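PDB 6G49: protein-glutamine gamma-glutamyltransferase from Pseudomonas aeruginosa PAO1, which displays protein-glutamine gamma-glutamyltransferase activity through its periplasmic domain, is critical for viability, and might serve an essential function linked to the cell wall. Local coordinates for residues I46-G50 with Q283-H287; F217-P223 with S240-Y246; W73-E79 with R262-Q268. All coordinates share one frame; numbering follows the deposited sequence.

How the interactions relate
The periplasmic part of TgpA illustrates how the chemistry of a contact follows its place in the fold. The centre of interaction 3 lies about 3 Å from that of the chain; fully buried, it zips two antiparallel strands together with backbone hydrogen bonds and a salt bridge. Interaction 1, also buried, has no hydrogen bond across it and relies mainly on aliphatic packing, with one CA-H...O contact. Interaction 2 is only partly buried and combines a short parallel bridge with an aromatic cluster. Interactions 1 and 3 reach the same sheet and meet where Gln283 OE1 accepts from Tyr267 OH. Interactions 1 and 2 bring together His287 and Cys243, active-site residues by similarity.

Interaction 1: residues I46-G50 with Q283-H287; sequences IAELG and QFDAH
Ile46 opens the contact by laying its CG2 methyl against Ala286, 3.8 Å from the CB of that alanine. CG2 stands anti to the backbone N of Ile46 while CG1 lies beside it (chi1 -52°), which sends the short branch to the alanine. The same isoleucine also rests on Cys243 and Ala244 at the start of helix 243-256. One turn on, Leu49 presses on Ala286 with its CD1, 3.7 Å from CB of Ala286, so that the methyl is touched by both residues from directions roughly at right angles. A helix from the TgpA N-terminal family region, 45-50, is thereby packed against the start of strand 286-294 in the transglutaminase-like region. The proposed Cys-His-Asp triad, assigned by similarity, includes His287, which follows Ala286; its CB points away from the helix, and its NE2 is hydrogen-bonded to Asp303. The other branch of Leu49, CD2, approaches Gln283 OE1 at 3.9 Å, an oxygen already engaged by the hydroxyl of Tyr267. Beyond the side chain, the carbonyl of Leu49 receives a CA-H...O contact from Phe284, 3.3 Å from CA to O and bent at the hydrogen (137°). Gly50 comes last, its O sitting 3.5 Å from CB of Phe284, whose ring leads away toward His282. The N of Gly50 is bonded to Ile46 O at 2.9 Å.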
loop_
_atom_site.group_PDB
_atom_site.type_symbol
_atom_site.label_atom_id
_atom_site.label_comp_id
_atom_site.label_asym_id
_atom_site.label_seq_id
_atom_site.Cartn_x
_atom_site.Cartn_y
_atom_site.Cartn_z
ATOM N N ILE A 46 11.658 0.891 -3.161
ATOM C CA ILE A 46 11.135 -0.416 -2.770
ATOM C C ILE A 46 11.862 -1.506 -3.563
ATOM O O ILE A 46 12.042 -2.618 -3.065
ATOM C CB ILE A 46 9.593 -0.517 -2.888
ATOM C CG1 ILE A 46 8.933 0.639 -2.159
ATOM C CG2 ILE A 46 9.133 -1.870 -2.333
ATOM C CD1 ILE A 46 9.387 0.767 -0.740
ATOM N N ALA A 47 12.281 -1.186 -4.782
ATOM C CA ALA A 47 13.067 -2.092 -5.595
ATOM C C ALA A 47 14.355 -2.446 -4.841
ATOM O O ALA A 47 14.865 -3.594 -4.870
ATOM C CB ALA A 47 13.294 -1.480 -6.940
ATOM N N GLU A 48 14.942 -1.465 -4.141
ATOM C CA GLU A 48 16.146 -1.783 -3.336
ATOM C C GLU A 48 15.829 -2.869 -2.282
ATOM O O GLU A 48 16.610 -3.794 -2.079
ATOM C CB GLU A 48 16.761 -0.494 -2.781
ATOM C CG GLU A 48 17.887 -0.804 -1.797
ATOM C CD GLU A 48 18.813 0.344 -1.423
ATOM O OE1 GLU A 48 18.730 1.406 -2.077
ATOM O OE2 GLU A 48 19.618 0.169 -0.469
ATOM N N LEU A 49 14.643 -2.854 -1.622
ATOM C CA LEU A 49 14.200 -3.951 -0.745
ATOM C C LEU A 49 13.910 -5.244 -1.507
ATOM O O LEU A 49 14.038 -6.355 -0.943
ATOM C CB LEU A 49 12.946 -3.575 0.088
ATOM C CG LEU A 49 13.142 -2.542 1.200
ATOM C CD1 LEU A 49 11.772 -2.169 1.825
ATOM C CD2 LEU A 49 14.084 -3.012 2.321
ATOM N N GLY A 50 13.463 -5.126 -2.743
ATOM C CA GLY A 50 13.208 -6.246 -3.611
ATOM C C GLY A 50 14.451 -7.108 -3.789
ATOM O O GLY A 50 14.319 -8.250 -4.273
ATOM N N GLN A 283 12.205 -9.259 3.076
ATOM C CA GLN A 283 12.222 -7.876 2.593
ATOM C C GLN A 283 11.874 -7.852 1.116
ATOM O O GLN A 283 11.278 -6.831 0.631
ATOM C CB GLN A 283 13.559 -7.181 2.899
ATOM C CG GLN A 283 13.839 -6.958 4.359
ATOM C CD GLN A 283 12.787 -6.196 5.128
ATOM O OE1 GLN A 283 11.961 -5.504 4.500
ATOM N NE2 GLN A 283 12.884 -6.238 6.453
ATOM N N PHE A 284 12.176 -8.889 0.318
ATOM C CA PHE A 284 11.857 -8.882 -1.088
ATOM C C PHE A 284 10.353 -8.864 -1.356
ATOM O O PHE A 284 9.957 -8.627 -2.534
ATOM C CB PHE A 284 12.568 -10.004 -1.867
ATOM C CG PHE A 284 12.317 -11.429 -1.417
ATOM C CD1 PHE A 284 11.082 -12.034 -1.477
ATOM C CD2 PHE A 284 13.362 -12.170 -0.868
ATOM C CE1 PHE A 284 10.900 -13.344 -1.067
ATOM C CE2 PHE A 284 13.168 -13.485 -0.444
ATOM C CZ PHE A 284 11.937 -14.057 -0.532
ATOM N N ASP A 285 9.544 -9.170 -0.348
ATOM C CA ASP A 285 8.090 -9.109 -0.456
ATOM C C ASP A 285 7.568 -7.681 -0.213
ATOM O O ASP A 285 6.321 -7.483 -0.228
ATOM C CB ASP A 285 7.442 -10.060 0.520
ATOM C CG ASP A 285 7.698 -11.530 0.205
ATOM O OD1 ASP A 285 7.693 -11.855 -0.986
ATOM O OD2 ASP A 285 8.028 -12.287 1.143
ATOM N N ALA A 286 8.434 -6.701 0.003
ATOM C CA ALA A 286 8.009 -5.291 0.237
ATOM C C ALA A 286 7.207 -4.832 -0.978
ATOM O O ALA A 286 7.516 -5.151 -2.146
ATOM C CB ALA A 286 9.161 -4.392 0.502
ATOM N N HIS A 287 6.115 -4.118 -0.699
ATOM C CA HIS A 287 5.159 -3.775 -1.744
ATOM C C HIS A 287 4.475 -2.456 -1.390
ATOM O O HIS A 287 4.410 -2.073 -0.255
ATOM C CB HIS A 287 4.164 -4.919 -1.893
ATOM C CG HIS A 287 3.384 -4.922 -3.151
ATOM N ND1 HIS A 287 4.035 -4.910 -4.358
ATOM C CD2 HIS A 287 2.058 -4.938 -3.384
ATOM C CE1 HIS A 287 3.100 -4.939 -5.320
ATOM N NE2 HIS A 287 1.866 -4.932 -4.756
#

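Interaction 2: residues F217-P223 with S240-Y246; sequences FAYTLKP and SGFCAHY
Ala218 O is gripped from opposite faces of its carbonyl plane, by Gly241 N at 3.0 Å and by Tyr246 OH at 2.6 Å. The phenol arrives from above that plane, 72° out of it, whereas the amide is only moderately tilted. Thr220 N then bonds to Gly241 O at 2.9 Å, continuing the parallel pairing.

Beside these bonds lie the rings. Tyr219 and Phe242 are nearly parallel (planes 26° apart) but slid so far that they barely overlap; Tyr219 OH sits over the rim of the phenylalanine, while Leu221 CD2 takes the opposite face in a CH-pi contact, 3.8 Å from the centroid of the Phe242 ring. A chi1 of -163° swings the Tyr219 ring away from its own amide nitrogen and brings the hydroxyl oxygen within 3.3 Å of Cys243 CB. Pro223 CG packs on His245 CE1 at 3.5 Å.

Farther out, Phe212 and Phe234 meet Tyr246 edge-to-face, and Ile46 backs Phe242 and Cys243. The strands belong to a beta-alpha-beta unit through helix 230-238; Cys243, at the start of the following helix, is the nucleophile by similarity, a placement characteristic of the papain-like transglutaminase core.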
loop_
_atom_site.group_PDB
_atom_site.type_symbol
_atom_site.label_atom_id
_atom_site.label_comp_id
_atom_site.label_asym_id
_atom_site.label_seq_id
_atom_site.Cartn_x
_atom_site.Cartn_y
_atom_site.Cartn_z
ATOM N N PHE A 217 3.653 -1.853 -20.239
ATOM C CA PHE A 217 4.346 -1.609 -18.968
ATOM C C PHE A 217 5.158 -2.841 -18.589
ATOM O O PHE A 217 4.749 -4.006 -18.753
ATOM C CB PHE A 217 3.294 -1.268 -17.897
ATOM C CG PHE A 217 2.829 0.163 -17.934
ATOM C CD1 PHE A 217 3.539 1.149 -17.237
ATOM C CD2 PHE A 217 1.691 0.535 -18.617
ATOM C CE1 PHE A 217 3.139 2.472 -17.273
ATOM C CE2 PHE A 217 1.302 1.854 -18.676
ATOM C CZ PHE A 217 2.035 2.831 -17.996
ATOM N N ALA A 218 6.307 -2.571 -18.008
ATOM C CA ALA A 218 7.241 -3.501 -17.469
ATOM C C ALA A 218 7.293 -3.343 -15.952
ATOM O O ALA A 218 7.370 -2.187 -15.407
ATOM C CB ALA A 218 8.614 -3.291 -18.069
ATOM N N TYR A 219 7.371 -4.487 -15.277
ATOM C CA TYR A 219 7.540 -4.596 -13.831
ATOM C C TYR A 219 8.963 -5.133 -13.647
ATOM O O TYR A 219 9.249 -6.248 -14.024
ATOM C CB TYR A 219 6.535 -5.555 -13.227
ATOM C CG TYR A 219 6.411 -5.385 -11.742
ATOM C CD1 TYR A 219 5.972 -4.195 -11.218
ATOM C CD2 TYR A 219 6.748 -6.400 -10.869
ATOM C CE1 TYR A 219 5.862 -4.011 -9.868
ATOM C CE2 TYR A 219 6.640 -6.224 -9.507
ATOM C CZ TYR A 219 6.190 -5.021 -9.019
ATOM O OH TYR A 219 6.067 -4.805 -7.676
ATOM N N THR A 220 9.846 -4.335 -13.067
ATOM C CA THR A 220 11.279 -4.677 -12.974
ATOM C C THR A 220 11.865 -4.144 -11.649
ATOM O O THR A 220 11.522 -3.057 -11.195
ATOM C CB THR A 220 12.023 -4.137 -14.207
ATOM O OG1 THR A 220 13.426 -4.370 -14.059
ATOM C CG2 THR A 220 11.848 -2.655 -14.430
ATOM N N LEU A 221 12.870 -4.865 -11.159
ATOM C CA LEU A 221 13.644 -4.476 -10.017
ATOM C C LEU A 221 14.749 -3.502 -10.423
ATOM O O LEU A 221 15.423 -3.019 -9.547
ATOM C CB LEU A 221 14.238 -5.737 -9.390
ATOM C CG LEU A 221 13.280 -6.517 -8.504
ATOM C CD1 LEU A 221 13.807 -7.901 -8.162
ATOM C CD2 LEU A 221 13.018 -5.738 -7.218
ATOM N N LYS A 222 14.917 -3.231 -11.724
ATOM C CA LYS A 222 15.910 -2.318 -12.214
ATOM C C LYS A 222 15.250 -1.353 -13.161
ATOM O O LYS A 222 15.536 -1.304 -14.341
ATOM C CB LYS A 222 17.088 -3.091 -12.830
ATOM C CG LYS A 222 17.991 -3.761 -11.797
ATOM C CD LYS A 222 19.465 -3.831 -12.182
ATOM C CE LYS A 222 20.409 -3.577 -11.020
ATOM N NZ LYS A 222 20.048 -4.365 -9.815
ATOM N N PRO A 223 14.326 -0.514 -12.645
ATOM C CA PRO A 223 13.672 0.471 -13.468
ATOM C C PRO A 223 14.618 1.548 -13.975
ATOM O O PRO A 223 15.539 1.970 -13.288
ATOM C CB PRO A 223 12.656 1.151 -12.554
ATOM C CG PRO A 223 13.073 0.786 -11.150
ATOM C CD PRO A 223 13.971 -0.431 -11.219
ATOM N N SER A 240 8.134 1.689 -17.257
ATOM C CA SER A 240 8.897 0.651 -16.605
ATOM C C SER A 240 9.190 1.046 -15.167
ATOM O O SER A 240 9.720 2.154 -14.926
ATOM C CB SER A 240 10.209 0.390 -17.349
ATOM O OG SER A 240 10.974 -0.595 -16.673
ATOM N N GLY A 241 8.911 0.159 -14.244
ATOM C CA GLY A 241 9.124 0.477 -12.825
ATOM C C GLY A 241 8.878 -0.701 -11.916
ATOM O O GLY A 241 8.521 -1.818 -12.344
ATOM N N PHE A 242 8.981 -0.453 -10.604
ATOM C CA PHE A 242 8.612 -1.381 -9.600
ATOM C C PHE A 242 7.370 -0.827 -8.872
ATOM O O PHE A 242 6.737 0.095 -9.357
ATOM C CB PHE A 242 9.812 -1.694 -8.703
ATOM C CG PHE A 242 9.701 -2.933 -7.866
ATOM C CD1 PHE A 242 9.559 -4.189 -8.475
ATOM C CD2 PHE A 242 9.756 -2.911 -6.473
ATOM C CE1 PHE A 242 9.492 -5.332 -7.703
ATOM C CE2 PHE A 242 9.674 -4.070 -5.715
ATOM C CZ PHE A 242 9.499 -5.288 -6.343
ATOM N N CYS A 243 6.974 -1.451 -7.767
ATOM C CA CYS A 243 5.607 -1.173 -7.234
ATOM C C CYS A 243 5.447 0.304 -6.875
ATOM O O CYS A 243 4.342 0.800 -7.048
ATOM C CB CYS A 243 5.259 -2.031 -6.036
ATOM S SG CYS A 243 6.513 -1.986 -4.743
ATOM N N ALA A 244 6.485 0.984 -6.402
ATOM C CA ALA A 244 6.310 2.413 -5.992
ATOM C C ALA A 244 6.037 3.320 -7.204
ATOM O O ALA A 244 5.300 4.294 -7.092
ATOM C CB ALA A 244 7.498 2.937 -5.290
ATOM N N HIS A 245 6.610 3.009 -8.376
ATOM C CA HIS A 245 6.268 3.723 -9.603
ATOM C C HIS A 245 4.773 3.619 -9.868
ATOM O O HIS A 245 4.078 4.637 -10.173
ATOM C CB HIS A 245 7.041 3.194 -10.842
ATOM C CG HIS A 245 8.501 3.384 -10.763
ATOM N ND1 HIS A 245 9.313 2.580 -10.008
ATOM C CD2 HIS A 245 9.280 4.303 -11.363
ATOM C CE1 HIS A 245 10.558 3.001 -10.144
ATOM N NE2 HIS A 245 10.573 4.043 -10.988
ATOM N N TYR A 246 4.195 2.412 -9.833
ATOM C CA TYR A 246 2.838 2.185 -10.201
ATOM C C TYR A 246 1.890 2.796 -9.153
ATOM O O TYR A 246 0.947 3.461 -9.477
ATOM C CB TYR A 246 2.521 0.684 -10.341
ATOM C CG TYR A 246 3.162 0.098 -11.582
ATOM C CD1 TYR A 246 4.452 -0.400 -11.564
ATOM C CD2 TYR A 246 2.475 0.109 -12.773
ATOM C CE1 TYR A 246 5.085 -0.820 -12.718
ATOM C CE2 TYR A 246 3.089 -0.342 -13.926
ATOM C CZ TYR A 246 4.371 -0.815 -13.905
ATOM O OH TYR A 246 4.927 -1.257 -15.093
#

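Interaction 3: residues W73-E79 with R262-Q268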
loop_
_atom_site.group_PDB
_atom_site.type_symbol
_atom_site.label_atom_id
_atom_site.label_comp_id
_atom_site.label_asym_id
_atom_site.label_seq_id
_atom_site.Cartn_x
_atom_site.Cartn_y
_atom_site.Cartn_z
ATOM N N TRP A 73 -0.079 -7.130 3.617
ATOM C CA TRP A 73 0.390 -6.775 4.942
ATOM C C TRP A 73 0.629 -5.268 5.041
ATOM O O TRP A 73 1.697 -4.812 4.608
ATOM C CB TRP A 73 1.636 -7.563 5.351
ATOM C CG TRP A 73 1.545 -9.036 5.137
ATOM C CD1 TRP A 73 2.053 -9.731 4.091
ATOM C CD2 TRP A 73 0.858 -10.004 5.962
ATOM N NE1 TRP A 73 1.726 -11.065 4.197
ATOM C CE2 TRP A 73 1.010 -11.242 5.335
ATOM C CE3 TRP A 73 0.145 -9.901 7.154
ATOM C CZ2 TRP A 73 0.448 -12.407 5.868
ATOM C CZ3 TRP A 73 -0.407 -11.049 7.684
ATOM C CH2 TRP A 73 -0.214 -12.259 7.045
ATOM N N ARG A 74 -0.360 -4.516 5.521
ATOM C CA ARG A 74 -0.213 -3.056 5.664
ATOM C C ARG A 74 0.810 -2.765 6.750
ATOM O O ARG A 74 0.780 -3.347 7.844
ATOM C CB ARG A 74 -1.496 -2.296 6.008
ATOM C CG ARG A 74 -1.330 -0.776 6.127
ATOM C CD ARG A 74 -2.628 -0.018 6.446
ATOM N NE ARG A 74 -3.710 -0.304 5.523
ATOM C CZ ARG A 74 -4.444 0.617 4.912
ATOM N NH1 ARG A 74 -4.323 1.889 5.293
ATOM N NH2 ARG A 74 -5.254 0.266 3.923
ATOM N N ALA A 75 1.731 -1.827 6.448
ATOM C CA ALA A 75 2.631 -1.229 7.430
ATOM C C ALA A 75 2.248 0.201 7.731
ATOM O O ALA A 75 2.058 0.578 8.902
ATOM C CB ALA A 75 4.054 -1.309 6.983
ATOM N N LEU A 76 2.165 1.031 6.675
ATOM C CA LEU A 76 1.852 2.454 6.891
ATOM C C LEU A 76 1.228 2.986 5.608
ATOM O O LEU A 76 1.245 2.342 4.584
ATOM C CB LEU A 76 3.094 3.258 7.260
ATOM C CG LEU A 76 4.121 3.504 6.168
ATOM C CD1 LEU A 76 4.923 4.764 6.515
ATOM C CD2 LEU A 76 5.049 2.304 5.981
ATOM N N THR A 77 0.696 4.215 5.676
ATOM C CA THR A 77 0.297 4.968 4.491
ATOM C C THR A 77 1.191 6.175 4.352
ATOM O O THR A 77 1.737 6.703 5.338
ATOM C CB THR A 77 -1.168 5.440 4.434
ATOM O OG1 THR A 77 -1.341 6.634 5.219
ATOM C CG2 THR A 77 -2.144 4.358 4.831
ATOM N N MET A 78 1.333 6.594 3.089
ATOM C CA MET A 78 2.086 7.784 2.723
ATOM C C MET A 78 1.127 8.724 1.987
ATOM O O MET A 78 0.670 8.415 0.896
ATOM C CB MET A 78 3.271 7.369 1.857
ATOM C CG MET A 78 4.246 6.475 2.647
ATOM S SD MET A 78 5.697 6.060 1.647
ATOM C CE MET A 78 6.422 4.845 2.736
ATOM N N GLU A 79 0.835 9.853 2.638
ATOM C CA GLU A 79 -0.166 10.797 2.183
ATOM C C GLU A 79 0.419 12.068 1.601
ATOM O O GLU A 79 -0.381 12.903 1.116
ATOM C CB GLU A 79 -1.104 11.124 3.348
ATOM C CG GLU A 79 -2.023 9.975 3.720
ATOM C CD GLU A 79 -2.730 10.138 5.055
ATOM O OE1 GLU A 79 -2.022 10.311 6.031
ATOM O OE2 GLU A 79 -3.978 10.068 5.051
ATOM N N ARG A 262 -4.197 7.572 -1.475
ATOM C CA ARG A 262 -2.926 7.572 -0.778
ATOM C C ARG A 262 -2.225 6.255 -1.126
ATOM O O ARG A 262 -2.867 5.307 -1.584
ATOM C CB ARG A 262 -3.048 7.798 0.735
ATOM C CG ARG A 262 -3.964 6.806 1.431
ATOM C CD ARG A 262 -4.210 7.219 2.877
ATOM N NE ARG A 262 -5.224 6.374 3.472
ATOM C CZ ARG A 262 -6.061 6.728 4.464
ATOM N NH1 ARG A 262 -5.985 7.945 5.015
ATOM N NH2 ARG A 262 -6.961 5.841 4.899
ATOM N N VAL A 263 -0.913 6.297 -0.967
ATOM C CA VAL A 263 -0.095 5.081 -1.141
ATOM C C VAL A 263 -0.083 4.302 0.162
ATOM O O VAL A 263 0.130 4.858 1.260
ATOM C CB VAL A 263 1.318 5.476 -1.611
ATOM C CG1 VAL A 263 2.271 4.287 -1.569
ATOM C CG2 VAL A 263 1.278 6.121 -2.991
ATOM N N VAL A 264 -0.275 2.994 0.030
ATOM C CA VAL A 264 -0.172 2.057 1.155
ATOM C C VAL A 264 1.151 1.303 0.961
ATOM O O VAL A 264 1.383 0.769 -0.116
ATOM C CB VAL A 264 -1.366 1.098 1.212
ATOM C CG1 VAL A 264 -1.325 0.261 2.490
ATOM C CG2 VAL A 264 -2.692 1.858 1.184
ATOM N N ALA A 265 1.960 1.236 2.000
ATOM C CA ALA A 265 3.218 0.528 1.954
ATOM C C ALA A 265 3.187 -0.622 2.970
ATOM O O ALA A 265 2.625 -0.511 4.054
ATOM C CB ALA A 265 4.351 1.436 2.306
ATOM N N GLY A 266 3.834 -1.705 2.599
ATOM C CA GLY A 266 3.918 -2.892 3.465
ATOM C C GLY A 266 4.577 -4.019 2.721
ATOM O O GLY A 266 5.593 -3.823 2.088
ATOM N N TYR A 267 3.974 -5.203 2.806
ATOM C CA TYR A 267 4.501 -6.383 2.162
ATOM C C TYR A 267 3.325 -7.095 1.494
ATOM O O TYR A 267 2.187 -6.933 1.953
ATOM C CB TYR A 267 5.152 -7.323 3.187
ATOM C CG TYR A 267 6.334 -6.723 3.887
ATOM C CD1 TYR A 267 6.180 -5.873 4.973
ATOM C CD2 TYR A 267 7.602 -6.907 3.357
ATOM C CE1 TYR A 267 7.278 -5.254 5.570
ATOM C CE2 TYR A 267 8.702 -6.284 3.935
ATOM C CZ TYR A 267 8.526 -5.447 5.020
ATOM O OH TYR A 267 9.621 -4.858 5.575
ATOM N N GLN A 268 3.612 -7.889 0.462
ATOM C CA GLN A 268 2.555 -8.679 -0.159
ATOM C C GLN A 268 3.088 -10.109 -0.305
ATOM O O GLN A 268 4.099 -10.277 -0.958
ATOM C CB GLN A 268 2.090 -8.088 -1.485
ATOM C CG GLN A 268 0.738 -8.583 -1.931
ATOM C CD GLN A 268 0.653 -10.028 -2.354
ATOM O OE1 GLN A 268 1.592 -10.556 -2.900
ATOM N NE2 GLN A 268 -0.524 -10.620 -2.159
#
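Ala265 O accepts two backbone amides at once, Ala75 N at 2.9 Å and Leu76 N at 3.1 Å. Two consecutive residues facing one partner define a classic beta bulge, and the register between strands 72-81 and 261-265 shifts by one there. Ala265 N returns a bond to Leu76 O at 2.9 Å, and the Met78–Val263 pair continues the antiparallel ladder. Across the bulge, Trp73 and Tyr267 form a further hydrogen-bonded pair, with Trp73 N 2.8 Å from Tyr267 O. Between these pairs the second strand turns a corner at Gly266, whose CA fits close against Trp73 O.

Along one face of the sheet Leu76 CD2 reaches Ala265 CB at 3.8 Å, and Trp73 CD1 meets Tyr267 CB at 4.0 Å. The indole NE1 is bonded to Gly269 O.

Charges gather at the Glu79–Arg262 end of the ladder. The two side chains run side by side and form a salt bridge, Arg262 NH1 donating to Glu79 OE2 at 2.9 Å. The oxygen lies near the guanidinium plane, yet the nitrogen comes from above the carboxylate, the two planes standing 62° apart. A first torsion that sets CG between the backbone N and the carbonyl carbon (chi1 56°), followed by an extended chain to NE, carries Arg262 along the glutamate.

Glu291 forms a second salt bridge with Arg262, through NE, while Arg175 and Gln91 hold the other oxygen of Glu79. Glu79 and Glu291 probably offset the charge of Arg262 in the protein interior, with Glu79 also paired to Arg175, which suggests that ion pairs secure this buried seam alongside its backbone ladder.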